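Local coordinates for L protein (CAS virus, PDB 5MV0) that probably serves as the cap-snatching endonuclease domain of the arenavirus polymerase, supplying capped host RNA fragments to prime viral transcription, at residues Ala41-Leu44 and Arg45-His49; Pro110-Gln113 and Lys114-Ile117; Asp120-Lys123 and Tyr124-Val127; Ile143-Thr146 and Lys147-Gly151; Tyr184-Leu187 and Lys188-Thr192. One frame throughout, in Å; residues are numbered along the deposited sequence. Where two conformers were deposited one is given.

In the fold
All five contacts are local, each within one continuous run of chain. Contact 1 is buried in the middle of helix 34-57, with its centre about 5 Å from that of the chain. It uses backbone bonds, a threonine hydroxyl and apolar packing. Contacts 2 and 4 lie at the surface. Contact 4 has a straight, nearly coplanar two-nitrogen salt bridge, while both bonds of the bridge in contact 2 are weak. Contacts 3 and 5 are partly buried. Contact 3 is a turn after helix 110-122, with a tyrosine ring edge against carbonyls. Contacts 2 and 3 both touch the second subunit. Contact 5, on helix 181-192, packs on contact 1 through Leu-187.

Contact 1: residues Ala41-Leu44 and Arg45-His49; sequences AIRL and RATIH
Thr-47 holds its OG1 beside its own backbone N (chi1 -60°), which turns the hydroxyl back toward Arg-43, one helical turn earlier. Thr-47 OG1 donates a hydrogen bond of 3.0 Å to Arg-43 O, arriving from above the carbonyl plane. The N of Thr-47 bonds to the same Arg-43 O at 2.8 Å. One residue thus grips this oxygen twice. On another face, Leu-44 has CG trans to its backbone N (chi1 -175°), and this CG meets Ile-48 CD1 at 3.9 Å. The two side chains slant across each other, and both rest on Ile-17 of helix 4-20. Arg-45 runs out extended. Arg-45 NH1 gives a 3.0 Å bond to water 1, which sits in the guanidinium plane at the edge. The water in turn donates to Ile-42 O at 2.9 Å. Ile-42 O also takes a weak bond from Ala-46 N. The side chains of Ile-42 and Arg-45 both reach Leu-187 of helix 181-192. The arrangement is that of a buried alpha-helix, with a threonine hydroxyl bonded to the carbonyl four residues back, here in helix 34-57 of the cap-snatching domain.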
loop_
_atom_site.group_PDB
_atom_site.type_symbol
_atom_site.label_atom_id
_atom_site.label_comp_id
_atom_site.label_asym_id
_atom_site.label_seq_id
_atom_site.Cartn_x
_atom_site.Cartn_y
_atom_site.Cartn_z
ATOM N N ALA B 41 9.965 1.457 -11.296
ATOM C CA ALA B 41 8.635 1.552 -11.891
ATOM C C ALA B 41 8.438 0.513 -12.985
ATOM O O ALA B 41 7.382 -0.126 -13.062
ATOM C CB ALA B 41 8.430 2.958 -12.450
ATOM N N ILE B 42 9.453 0.325 -13.837
ATOM C CA ILE B 42 9.380 -0.683 -14.892
ATOM C C ILE B 42 9.283 -2.082 -14.298
ATOM O O ILE B 42 8.481 -2.911 -14.754
ATOM C CB ILE B 42 10.587 -0.531 -15.836
ATOM C CG1 ILE B 42 10.457 0.782 -16.609
ATOM C CG2 ILE B 42 10.736 -1.765 -16.765
ATOM C CD1 ILE B 42 11.776 1.269 -17.239
ATOM N N ARG B 43 10.106 -2.277 -13.310
ATOM C CA ARG B 43 9.941 -3.668 -12.599
ATOM C C ARG B 43 8.511 -3.895 -11.902
ATOM O O ARG B 43 7.815 -4.915 -12.017
ATOM C CB ARG B 43 11.032 -3.848 -11.544
ATOM C CG ARG B 43 10.959 -5.204 -10.839
ATOM C CD ARG B 43 11.238 -5.068 -9.352
ATOM N NE ARG B 43 10.809 -3.752 -8.921
ATOM C CZ ARG B 43 9.588 -3.452 -8.504
ATOM N NH1 ARG B 43 8.641 -4.405 -8.410
ATOM N NH2 ARG B 43 9.337 -2.196 -8.174
ATOM N N LEU B 44 8.034 -2.778 -11.363
ATOM C CA LEU B 44 6.714 -2.868 -10.735
ATOM C C LEU B 44 5.629 -3.169 -11.764
ATOM O O LEU B 44 4.711 -3.962 -11.509
ATOM C CB LEU B 44 6.414 -1.567 -9.994
ATOM C CG LEU B 44 5.112 -1.503 -9.176
ATOM C CD1 LEU B 44 5.103 -2.583 -8.090
ATOM C CD2 LEU B 44 4.894 -0.089 -8.591
ATOM N N ARG B 45 5.714 -2.548 -12.935
ATOM C CA ARG B 45 4.760 -2.854 -13.998
ATOM C C ARG B 45 4.727 -4.353 -14.299
ATOM O O ARG B 45 3.648 -4.966 -14.381
ATOM C CB ARG B 45 5.133 -2.037 -15.230
ATOM C CG ARG B 45 4.391 -2.343 -16.494
ATOM C CD ARG B 45 4.780 -1.294 -17.542
ATOM N NE ARG B 45 4.130 -1.546 -18.817
ATOM C CZ ARG B 45 4.634 -2.327 -19.766
ATOM N NH1 ARG B 45 5.805 -2.933 -19.586
ATOM N NH2 ARG B 45 3.965 -2.508 -20.892
ATOM N N ALA B 46 5.908 -4.965 -14.442
ATOM C CA ALA B 46 5.986 -6.398 -14.706
ATOM C C ALA B 46 5.494 -7.213 -13.517
ATOM O O ALA B 46 4.847 -8.252 -13.700
ATOM C CB ALA B 46 7.425 -6.790 -15.064
ATOM N N THR B 47 5.798 -6.767 -12.291
ATOM C CA THR B 47 5.391 -7.516 -11.097
ATOM C C THR B 47 3.876 -7.481 -10.902
ATOM O O THR B 47 3.283 -8.464 -10.438
ATOM C CB THR B 47 6.096 -6.960 -9.852
ATOM O OG1 THR B 47 7.512 -7.084 -10.006
ATOM C CG2 THR B 47 5.698 -7.731 -8.634
ATOM N N ILE B 48 3.240 -6.346 -11.210
ATOM C CA ILE B 48 1.778 -6.263 -11.159
ATOM C C ILE B 48 1.150 -7.286 -12.111
ATOM O O ILE B 48 0.205 -8.012 -11.758
ATOM C CB ILE B 48 1.323 -4.824 -11.476
ATOM C CG1 ILE B 48 1.814 -3.859 -10.374
ATOM C CG2 ILE B 48 -0.194 -4.750 -11.641
ATOM C CD1 ILE B 48 1.633 -2.372 -10.713
ATOM N N HIS B 49 1.665 -7.353 -13.336
ATOM C CA HIS B 49 1.205 -8.357 -14.292
ATOM C C HIS B 49 1.333 -9.771 -13.727
ATOM O O HIS B 49 0.379 -10.561 -13.792
ATOM C CB HIS B 49 2.001 -8.222 -15.587
ATOM C CG HIS B 49 1.587 -9.171 -16.662
ATOM N ND1 HIS B 49 0.308 -9.206 -17.175
ATOM C CD2 HIS B 49 2.298 -10.099 -17.350
ATOM C CE1 HIS B 49 0.245 -10.119 -18.130
ATOM N NE2 HIS B 49 1.441 -10.671 -18.259
HETATM O O HOH W 1 7.706 -3.704 -17.385
#

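Contact 2: residues Pro110-Gln113 and Lys114-Ile117; sequences PSDQ and KRKI
Asp-112 and Arg-115 form an i to i+3 salt bridge in the first turns of helix 110-122. This pair is the looser part of the contact. The exposed Ser-111, Lys-114 and Arg-115 make up its solvent-facing side, and Arg-115 also reaches Thr-81 of the second subunit. Asp-112 and Arg-115 lie side by side and point the same way. Both have CG beside the backbone N, and a bend at chi3 (-50°) brings the guanidinium of Arg-115 back to the carboxylate. OD1 of Asp-112 takes both terminal nitrogens of Arg-115, NH1 at 2.8 Å and NH2 at 2.9 Å. Each bond is weak, because its N-H points well off the oxygen. The two flat groups are turned 74° apart, so the pair is not a coplanar bidentate one. OD2 of Asp-112 has a second, long and weak ion pair with Arg-189.

The packed part faces strand 137-145. Gln-113 and Ile-117 both lie on Ser-144 there, and Ile-117 also touches Val-142. Gln-113 NE2 is held by Arg-107 O, with a weak bond to Thr-146 OG1. Lys-116 has its CG anti to N (chi1 175°), and its chain leads off along the helix to a salt bridge with Asp-120. A phosphate ion, probably from the crystallisation liquor, lies about 4 Å from the Lys-116 side chain. Backbone bonds join the turns, such as Lys-116 N to Asp-112 O at 2.9 Å. Ile-117 N bonds to Gln-113 O at 2.9 Å, and Ile-117 CG1 packs against that same Gln-113 O at 3.1 Å.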
loop_
_atom_site.group_PDB
_atom_site.type_symbol
_atom_site.label_atom_id
_atom_site.label_comp_id
_atom_site.label_asym_id
_atom_site.label_seq_id
_atom_site.Cartn_x
_atom_site.Cartn_y
_atom_site.Cartn_z
ATOM N N PRO B 110 2.432 -8.983 -31.187
ATOM C CA PRO B 110 2.158 -10.429 -31.112
ATOM C C PRO B 110 3.321 -11.299 -31.538
ATOM O O PRO B 110 3.471 -12.406 -31.001
ATOM C CB PRO B 110 0.944 -10.609 -32.040
ATOM C CG PRO B 110 0.838 -9.336 -32.829
ATOM C CD PRO B 110 1.401 -8.263 -31.954
ATOM N N SER B 111 4.153 -10.850 -32.483
ATOM C CA SER B 111 5.290 -11.674 -32.882
ATOM C C SER B 111 6.331 -11.737 -31.772
ATOM O O SER B 111 7.005 -12.762 -31.604
ATOM C CB SER B 111 5.916 -11.145 -34.173
ATOM O OG SER B 111 6.507 -9.876 -33.971
ATOM N N ASP B 112 6.489 -10.646 -31.016
ATOM C CA ASP B 112 7.330 -10.688 -29.822
ATOM C C ASP B 112 6.700 -11.542 -28.729
ATOM O O ASP B 112 7.407 -12.252 -28.006
ATOM C CB ASP B 112 7.591 -9.272 -29.312
ATOM C CG ASP B 112 8.622 -8.543 -30.142
ATOM O OD1 ASP B 112 9.511 -9.221 -30.696
ATOM O OD2 ASP B 112 8.531 -7.300 -30.260
ATOM N N GLN B 113 5.370 -11.482 -28.587
ATOM C CA GLN B 113 4.694 -12.383 -27.660
ATOM C C GLN B 113 5.016 -13.840 -27.971
ATOM O O GLN B 113 5.274 -14.636 -27.055
ATOM C CB GLN B 113 3.180 -12.154 -27.701
ATOM C CG GLN B 113 2.728 -10.827 -27.104
ATOM C CD GLN B 113 1.295 -10.468 -27.444
ATOM O OE1 GLN B 113 0.483 -11.329 -27.789
ATOM N NE2 GLN B 113 0.982 -9.183 -27.365
ATOM N N LYS B 114 5.016 -14.208 -29.257
ATOM C CA LYS B 114 5.249 -15.603 -29.621
ATOM C C LYS B 114 6.664 -16.036 -29.269
ATOM O O LYS B 114 6.866 -17.132 -28.732
ATOM C CB LYS B 114 4.983 -15.821 -31.118
ATOM C CG LYS B 114 3.537 -15.581 -31.525
ATOM C CD LYS B 114 3.043 -16.613 -32.532
ATOM C CE LYS B 114 1.793 -16.125 -33.259
ATOM N NZ LYS B 114 0.741 -15.642 -32.314
ATOM N N ARG B 115 7.652 -15.192 -29.575
ATOM C CA ARG B 115 9.042 -15.526 -29.285
ATOM C C ARG B 115 9.288 -15.577 -27.786
ATOM O O ARG B 115 10.021 -16.447 -27.299
ATOM C CB ARG B 115 9.980 -14.515 -29.942
ATOM C CG ARG B 115 9.779 -14.371 -31.443
ATOM C CD ARG B 115 11.073 -13.993 -32.142
ATOM N NE ARG B 115 11.722 -12.861 -31.493
ATOM C CZ ARG B 115 11.325 -11.600 -31.619
ATOM N NH1 ARG B 115 10.271 -11.302 -32.373
ATOM N NH2 ARG B 115 11.982 -10.635 -30.984
ATOM N N LYS B 116 8.682 -14.651 -27.040
ATOM C CA LYS B 116 8.792 -14.696 -25.584
ATOM C C LYS B 116 8.211 -15.991 -25.039
ATOM O O LYS B 116 8.845 -16.673 -24.227
ATOM C CB LYS B 116 8.086 -13.484 -24.960
ATOM C CG LYS B 116 8.059 -13.516 -23.440
ATOM C CD LYS B 116 9.458 -13.736 -22.834
ATOM C CE LYS B 116 9.413 -13.550 -21.316
ATOM N NZ LYS B 116 10.699 -13.882 -20.629
ATOM N N ILE B 117 7.002 -16.348 -25.477
ATOM C CA ILE B 117 6.381 -17.587 -25.016
ATOM C C ILE B 117 7.272 -18.780 -25.340
ATOM O O ILE B 117 7.453 -19.686 -24.512
ATOM C CB ILE B 117 4.976 -17.748 -25.629
ATOM C CG1 ILE B 117 4.011 -16.698 -25.057
ATOM C CG2 ILE B 117 4.448 -19.154 -25.382
ATOM C CD1 ILE B 117 2.758 -16.494 -25.903
#

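Contact 3: residues Asp120-Lys123 and Tyr124-Val127; sequences DKLK and YSGV
Tyr-124 folds back against the C-terminal part of helix 110-122. Tyr-124 CB lies 3.6 Å from Lys-121 O. CG is beside the backbone N (chi1 -69°), which lays the ring along the chain just before it. Lys-121 O sits at the ring edge, in plane. Tyr-124 CD2 is 3.4 Å from Asp-120 O, another carbonyl near the ring plane. Tyr-124 CE2 lies 3.7 Å from Asp-120 O, and Lys-123 CE comes to CE2 as well, at 3.9 Å. The Lys-123 chain runs beside the ring. At the tip, Tyr-124 OH bonds to Glu-103 OE2 of strand 98-106. Lys-123 NZ forms a salt bridge with Glu-103 OE2 too. The ring also packs on Phe-138, Ile-140 and Val-101 of the sheet.

The backbone makes a type I beta turn from Leu-122 to Ser-125. Tyr-124 N donates to Lys-121 O at 3.1 Å. Ser-125 N gives a weak bond to Leu-122 O, and Ser-125 OG lies 3.1 Å from that oxygen. Gly-126 follows as the N-cap of helix 127-133, with a positive phi of 90°.

The ring carbons carry weakly positive hydrogens, so carbonyl oxygens at the ring edge would probably be mildly favourable. Both tips meet one oxygen of Glu-103, and a phosphate lies about 5 Å from the Asp-120 side chain. This charged cluster is consistent with the site of a PDDEXK-type nuclease domain.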
loop_
_atom_site.group_PDB
_atom_site.type_symbol
_atom_site.label_atom_id
_atom_site.label_comp_id
_atom_site.label_asym_id
_atom_site.label_seq_id
_atom_site.Cartn_x
_atom_site.Cartn_y
_atom_site.Cartn_z
ATOM N N ASP B 120 10.294 -18.845 -23.021
ATOM C CA ASP B 120 9.938 -19.206 -21.651
ATOM C C ASP B 120 9.625 -20.695 -21.529
ATOM O O ASP B 120 10.062 -21.359 -20.582
ATOM C CB ASP B 120 8.746 -18.380 -21.172
ATOM C CG ASP B 120 9.146 -16.999 -20.676
ATOM O OD1 ASP B 120 10.366 -16.679 -20.656
ATOM O OD2 ASP B 120 8.226 -16.251 -20.266
ATOM N N LYS B 121 8.858 -21.238 -22.472
ATOM C CA LYS B 121 8.522 -22.654 -22.381
ATOM C C LYS B 121 9.749 -23.531 -22.595
ATOM O O LYS B 121 9.839 -24.615 -22.017
ATOM C CB LYS B 121 7.426 -23.013 -23.386
ATOM C CG LYS B 121 6.683 -24.283 -22.992
ATOM C CD LYS B 121 5.383 -24.461 -23.753
ATOM C CE LYS B 121 4.590 -25.633 -23.179
ATOM N NZ LYS B 121 5.420 -26.866 -23.052
ATOM N N LEU B 122 10.715 -23.075 -23.392
ATOM C CA LEU B 122 11.888 -23.901 -23.660
ATOM C C LEU B 122 12.758 -24.102 -22.424
ATOM O O LEU B 122 13.529 -25.066 -22.381
ATOM C CB LEU B 122 12.718 -23.289 -24.785
ATOM C CG LEU B 122 12.236 -23.580 -26.213
ATOM C CD1 LEU B 122 13.042 -22.771 -27.220
ATOM C CD2 LEU B 122 12.325 -25.077 -26.528
ATOM N N LYS B 123 12.662 -23.218 -21.425
ATOM C CA LYS B 123 13.430 -23.413 -20.197
ATOM C C LYS B 123 13.138 -24.766 -19.569
ATOM O O LYS B 123 14.004 -25.341 -18.901
ATOM C CB LYS B 123 13.115 -22.320 -19.168
ATOM C CG LYS B 123 13.337 -20.887 -19.615
ATOM C CD LYS B 123 13.258 -19.938 -18.396
ATOM C CE LYS B 123 11.906 -20.018 -17.703
ATOM N NZ LYS B 123 11.797 -18.989 -16.613
ATOM N N TYR B 124 11.918 -25.268 -19.750
ATOM C CA TYR B 124 11.396 -26.403 -19.007
ATOM C C TYR B 124 11.616 -27.749 -19.708
ATOM O O TYR B 124 11.012 -28.744 -19.297
ATOM C CB TYR B 124 9.904 -26.193 -18.740
ATOM C CG TYR B 124 9.616 -25.074 -17.757
ATOM C CD1 TYR B 124 9.525 -25.333 -16.398
ATOM C CD2 TYR B 124 9.440 -23.759 -18.190
ATOM C CE1 TYR B 124 9.269 -24.319 -15.493
ATOM C CE2 TYR B 124 9.192 -22.735 -17.284
ATOM C CZ TYR B 124 9.102 -23.025 -15.939
ATOM O OH TYR B 124 8.848 -22.025 -15.015
ATOM N N SER B 125 12.467 -27.805 -20.728
ATOM C CA SER B 125 12.687 -29.044 -21.472
ATOM C C SER B 125 13.014 -30.207 -20.543
ATOM O O SER B 125 13.915 -30.117 -19.700
ATOM C CB SER B 125 13.815 -28.856 -22.486
ATOM O OG SER B 125 13.433 -27.934 -23.493
ATOM N N GLY B 126 12.264 -31.302 -20.694
ATOM C CA GLY B 126 12.510 -32.525 -19.964
ATOM C C GLY B 126 11.790 -32.647 -18.636
ATOM O O GLY B 126 11.574 -33.769 -18.170
ATOM N N VAL B 127 11.391 -31.529 -18.027
ATOM C CA VAL B 127 10.847 -31.563 -16.671
ATOM C C VAL B 127 9.522 -32.317 -16.634
ATOM O O VAL B 127 9.289 -33.156 -15.751
ATOM C CB VAL B 127 10.693 -30.130 -16.126
ATOM C CG1 VAL B 127 10.013 -30.147 -14.764
ATOM C CG2 VAL B 127 12.050 -29.454 -16.061
#

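Contact 4: residues Ile143-Thr146 and Lys147-Gly151; sequences ISET and KPRNG
Arg-149 grips Glu-145 side-on with two nitrogens. Arg-149 NE bonds to Glu-145 OE1 at 3.0 Å with an N-H...O angle of 169°, and uses the syn lone pair of that oxygen. Arg-149 NH2 bonds to Glu-145 OE2 at 2.8 Å and 170°. Both oxygens lie in the guanidinium plane, and the carboxylate is turned only 18° from it. The extended chain of Arg-149 from CG to NE presents this edge squarely. Water 2 gives Glu-145 OE1 a further bond of 2.7 Å. It also donates to Lys-147 O at 2.6 Å, and so links the Glu-145 carboxylate to the backbone of Lys-147. The bidentate pair spans the exit from strand 137-145, an outermost strand of the sheet within this chain, where the chain enters the loop to helix 155-170. NH1 of Arg-149 is salt-bridged to Asp-56 of helix 34-57, so the guanidinium has two carboxylate partners. The backbone N of Arg-149 bonds to His-49 ND1 on the same helix. Farther out, Ile-143 CD1 lies 3.7 Å from Arg-149 NH2, and the two side chains cross at about a right angle. Lys-147 leads away from this group. Its NZ bonds to Thr-193 OG1, and it makes a cation-pi contact with Tyr-194.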
loop_
_atom_site.group_PDB
_atom_site.type_symbol
_atom_site.label_atom_id
_atom_site.label_comp_id
_atom_site.label_asym_id
_atom_site.label_seq_id
_atom_site.Cartn_x
_atom_site.Cartn_y
_atom_site.Cartn_z
ATOM N N ILE B 143 2.108 -17.061 -20.371
ATOM C CA ILE B 143 1.231 -15.976 -20.798
ATOM C C ILE B 143 2.096 -14.791 -21.197
ATOM O O ILE B 143 2.949 -14.353 -20.418
ATOM C CB ILE B 143 0.254 -15.575 -19.678
ATOM C CG1 ILE B 143 -0.763 -16.680 -19.412
ATOM C CG2 ILE B 143 -0.466 -14.247 -19.989
ATOM C CD1 ILE B 143 -1.544 -16.431 -18.114
ATOM N N SER B 144 1.877 -14.269 -22.401
ATOM C CA SER B 144 2.527 -13.037 -22.832
ATOM C C SER B 144 1.489 -12.153 -23.504
ATOM O O SER B 144 0.951 -12.514 -24.556
ATOM C CB SER B 144 3.696 -13.316 -23.780
ATOM O OG SER B 144 4.432 -12.130 -24.021
ATOM N N GLU B 145 1.227 -10.988 -22.916
ATOM C CA GLU B 145 0.094 -10.158 -23.297
ATOM C C GLU B 145 0.539 -8.743 -23.630
ATOM O O GLU B 145 1.619 -8.296 -23.235
ATOM C CB GLU B 145 -0.962 -10.166 -22.183
ATOM C CG GLU B 145 -1.679 -11.492 -22.185
ATOM C CD GLU B 145 -2.572 -11.708 -20.998
ATOM O OE1 GLU B 145 -2.575 -10.861 -20.076
ATOM O OE2 GLU B 145 -3.263 -12.749 -20.990
ATOM N N THR B 146 -0.278 -8.041 -24.390
ATOM C CA THR B 146 0.047 -6.705 -24.833
ATOM C C THR B 146 0.223 -5.692 -23.755
ATOM O O THR B 146 1.055 -4.879 -23.843
ATOM C CB THR B 146 -0.990 -6.120 -25.825
ATOM O OG1 THR B 146 -1.296 -7.075 -26.811
ATOM C CG2 THR B 146 -0.429 -5.065 -26.501
ATOM N N LYS B 147 -0.613 -5.781 -22.753
ATOM C CA LYS B 147 -0.636 -4.853 -21.633
ATOM C C LYS B 147 -0.636 -5.643 -20.335
ATOM O O LYS B 147 -1.123 -6.776 -20.295
ATOM C CB LYS B 147 -1.879 -3.945 -21.672
ATOM C CG LYS B 147 -1.856 -2.890 -22.778
ATOM C CD LYS B 147 -3.136 -2.065 -22.760
ATOM C CE LYS B 147 -3.343 -1.299 -24.066
ATOM N NZ LYS B 147 -2.364 -0.206 -24.286
ATOM N N PRO B 148 -0.108 -5.072 -19.259
ATOM C CA PRO B 148 -0.114 -5.800 -17.986
ATOM C C PRO B 148 -1.537 -5.931 -17.472
ATOM O O PRO B 148 -2.357 -5.028 -17.632
ATOM C CB PRO B 148 0.750 -4.932 -17.067
ATOM C CG PRO B 148 0.723 -3.578 -17.674
ATOM C CD PRO B 148 0.541 -3.756 -19.150
ATOM N N ARG B 149 -1.837 -7.091 -16.904
ATOM C CA ARG B 149 -3.093 -7.262 -16.188
ATOM C C ARG B 149 -3.074 -6.377 -14.948
ATOM O O ARG B 149 -2.167 -6.485 -14.117
ATOM C CB ARG B 149 -3.283 -8.722 -15.807
ATOM C CG ARG B 149 -3.433 -9.644 -17.019
ATOM C CD ARG B 149 -4.094 -10.964 -16.634
ATOM N NE ARG B 149 -4.008 -11.937 -17.721
ATOM C CZ ARG B 149 -4.418 -13.203 -17.639
ATOM N NH1 ARG B 149 -4.965 -13.661 -16.523
ATOM N NH2 ARG B 149 -4.289 -14.009 -18.685
ATOM N N ASN B 150 -4.051 -5.493 -14.819
ATOM C CA ASN B 150 -3.966 -4.517 -13.740
ATOM C C ASN B 150 -4.722 -4.927 -12.478
ATOM O O ASN B 150 -4.408 -4.411 -11.398
ATOM C CB ASN B 150 -4.436 -3.149 -14.243
ATOM C CG ASN B 150 -5.856 -3.171 -14.751
ATOM O OD1 ASN B 150 -6.153 -3.792 -15.769
ATOM N ND2 ASN B 150 -6.734 -2.440 -14.078
ATOM N N GLY B 151 -5.662 -5.872 -12.565
ATOM C CA GLY B 151 -6.353 -6.311 -11.358
ATOM C C GLY B 151 -7.017 -5.144 -10.643
ATOM O O GLY B 151 -7.754 -4.365 -11.246
HETATM O O HOH W 2 -3.270 -8.264 -20.307
#

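Contact 5: residues Tyr184-Leu187 and Lys188-Thr192; sequences YDEL and KRSLT
Glu-186 OE1 and Arg-189 NH2 form a salt bridge of 2.8 Å. The nitrogen reaches the anti side of OE1, and the bond is bent, at 142°. The side chains cross at about a right angle, with carboxylate and guanidinium planes 62° apart. Glu-186 CA sits over one face of the Arg-189 guanidinium, 3.5 Å from the guanidinium plane and toward its rim. Water 4 donates to Glu-186 OE1 at 2.7 Å. On another side, the aliphatic chain of Lys-188 slants across Tyr-184, over one face of the ring. Lys-188 CG sits 4.1 Å above the Tyr-184 ring plane, offset to the rim, and Lys-188 CE is 3.8 Å from Tyr-184 CE2. These are i to i+3 and i to i+4 pairs on helix 181-192. Backbone bonds such as Ser-190 N to Glu-186 O, 2.8 Å, join successive turns. Glu-186 has CG opposite its backbone N (chi1 167°) and bends at chi2, which swings the carboxylate back toward Arg-189. OE2 then bonds to Ser-108 N in a loop. Tyr-184 OH is held by Ser-170 OG, and its ring packs on Leu-166 of helix 155-170. Leu-187 is buried against Leu-162 and Leu-166 of that helix. Leu-191 rests there too, on Phe-159.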
loop_
_atom_site.group_PDB
_atom_site.type_symbol
_atom_site.label_atom_id
_atom_site.label_comp_id
_atom_site.label_asym_id
_atom_site.label_seq_id
_atom_site.Cartn_x
_atom_site.Cartn_y
_atom_site.Cartn_z
ATOM N N TYR B 184 14.274 -0.813 -23.624
ATOM C CA TYR B 184 13.854 0.557 -23.889
ATOM C C TYR B 184 12.951 0.622 -25.118
ATOM O O TYR B 184 11.910 1.290 -25.099
ATOM C CB TYR B 184 15.080 1.454 -24.061
ATOM C CG TYR B 184 14.747 2.906 -24.279
ATOM C CD1 TYR B 184 14.387 3.722 -23.213
ATOM C CD2 TYR B 184 14.810 3.470 -25.546
ATOM C CE1 TYR B 184 14.101 5.058 -23.404
ATOM C CE2 TYR B 184 14.513 4.800 -25.749
ATOM C CZ TYR B 184 14.158 5.589 -24.677
ATOM O OH TYR B 184 13.862 6.918 -24.870
ATOM N N ASP B 185 13.324 -0.082 -26.190
ATOM C CA ASP B 185 12.507 -0.058 -27.400
ATOM C C ASP B 185 11.157 -0.735 -27.169
ATOM O O ASP B 185 10.129 -0.232 -27.639
ATOM C CB ASP B 185 13.249 -0.712 -28.568
ATOM C CG ASP B 185 14.349 0.175 -29.128
ATOM O OD1 ASP B 185 15.218 -0.348 -29.850
ATOM O OD2 ASP B 185 14.359 1.390 -28.832
ATOM N N GLU B 186 11.141 -1.859 -26.436
ATOM C CA GLU B 186 9.883 -2.542 -26.124
ATOM C C GLU B 186 8.941 -1.635 -25.340
ATOM O O GLU B 186 7.735 -1.579 -25.622
ATOM C CB GLU B 186 10.161 -3.831 -25.340
ATOM C CG GLU B 186 8.933 -4.470 -24.678
ATOM C CD GLU B 186 7.851 -4.855 -25.682
ATOM O OE1 GLU B 186 8.203 -5.094 -26.851
ATOM O OE2 GLU B 186 6.653 -4.910 -25.303
ATOM N N LEU B 187 9.471 -0.903 -24.360
ATOM C CA LEU B 187 8.627 0.015 -23.609
ATOM C C LEU B 187 8.132 1.152 -24.493
ATOM O O LEU B 187 6.974 1.564 -24.381
ATOM C CB LEU B 187 9.377 0.545 -22.387
ATOM C CG LEU B 187 9.763 -0.574 -21.413
ATOM C CD1 LEU B 187 10.677 -0.060 -20.333
ATOM C CD2 LEU B 187 8.535 -1.254 -20.794
ATOM N N LYS B 188 8.982 1.662 -25.394
ATOM C CA LYS B 188 8.521 2.698 -26.315
ATOM C C LYS B 188 7.382 2.184 -27.187
ATOM O O LYS B 188 6.376 2.881 -27.378
ATOM C CB LYS B 188 9.671 3.195 -27.191
ATOM C CG LYS B 188 10.499 4.284 -26.563
ATOM C CD LYS B 188 10.991 5.278 -27.618
ATOM C CE LYS B 188 11.960 4.629 -28.589
ATOM N NZ LYS B 188 12.458 5.607 -29.598
ATOM N N ARG B 189 7.514 0.959 -27.703
ATOM C CA ARG B 189 6.435 0.355 -28.482
ATOM C C ARG B 189 5.176 0.192 -27.641
ATOM O O ARG B 189 4.068 0.487 -28.104
ATOM C CB ARG B 189 6.872 -1.000 -29.035
ATOM C CG ARG B 189 7.796 -0.915 -30.241
ATOM C CD ARG B 189 7.885 -2.265 -30.963
ATOM N NE ARG B 189 8.350 -3.317 -30.069
ATOM C CZ ARG B 189 9.630 -3.616 -29.869
ATOM N NH1 ARG B 189 10.579 -2.949 -30.516
ATOM N NH2 ARG B 189 9.956 -4.583 -29.021
ATOM N N SER B 190 5.329 -0.289 -26.402
ATOM C CA SER B 190 4.184 -0.425 -25.505
ATOM C C SER B 190 3.482 0.908 -25.292
ATOM O O SER B 190 2.250 0.955 -25.175
ATOM C CB SER B 190 4.634 -1.011 -24.161
ATOM O OG SER B 190 5.059 -2.355 -24.318
ATOM N N LEU B 191 4.246 2.004 -25.238
ATOM C CA LEU B 191 3.624 3.309 -25.039
ATOM C C LEU B 191 2.691 3.654 -26.194
ATOM O O LEU B 191 1.600 4.195 -25.972
ATOM C CB LEU B 191 4.693 4.393 -24.859
ATOM C CG LEU B 191 4.247 5.762 -24.334
ATOM C CD1 LEU B 191 3.593 5.658 -22.956
ATOM C CD2 LEU B 191 5.396 6.785 -24.296
ATOM N N THR B 192 3.089 3.330 -27.435
ATOM C CA THR B 192 2.266 3.697 -28.592
ATOM C C THR B 192 0.954 2.921 -28.667
ATOM O O THR B 192 0.107 3.260 -29.499
ATOM C CB THR B 192 3.023 3.494 -29.915
ATOM O OG1 THR B 192 3.230 2.095 -30.142
ATOM C CG2 THR B 192 4.369 4.197 -29.883
HETATM O O HOH W 3 14.003 7.841 -27.424
HETATM O O HOH W 4 6.611 -6.034 -28.758
#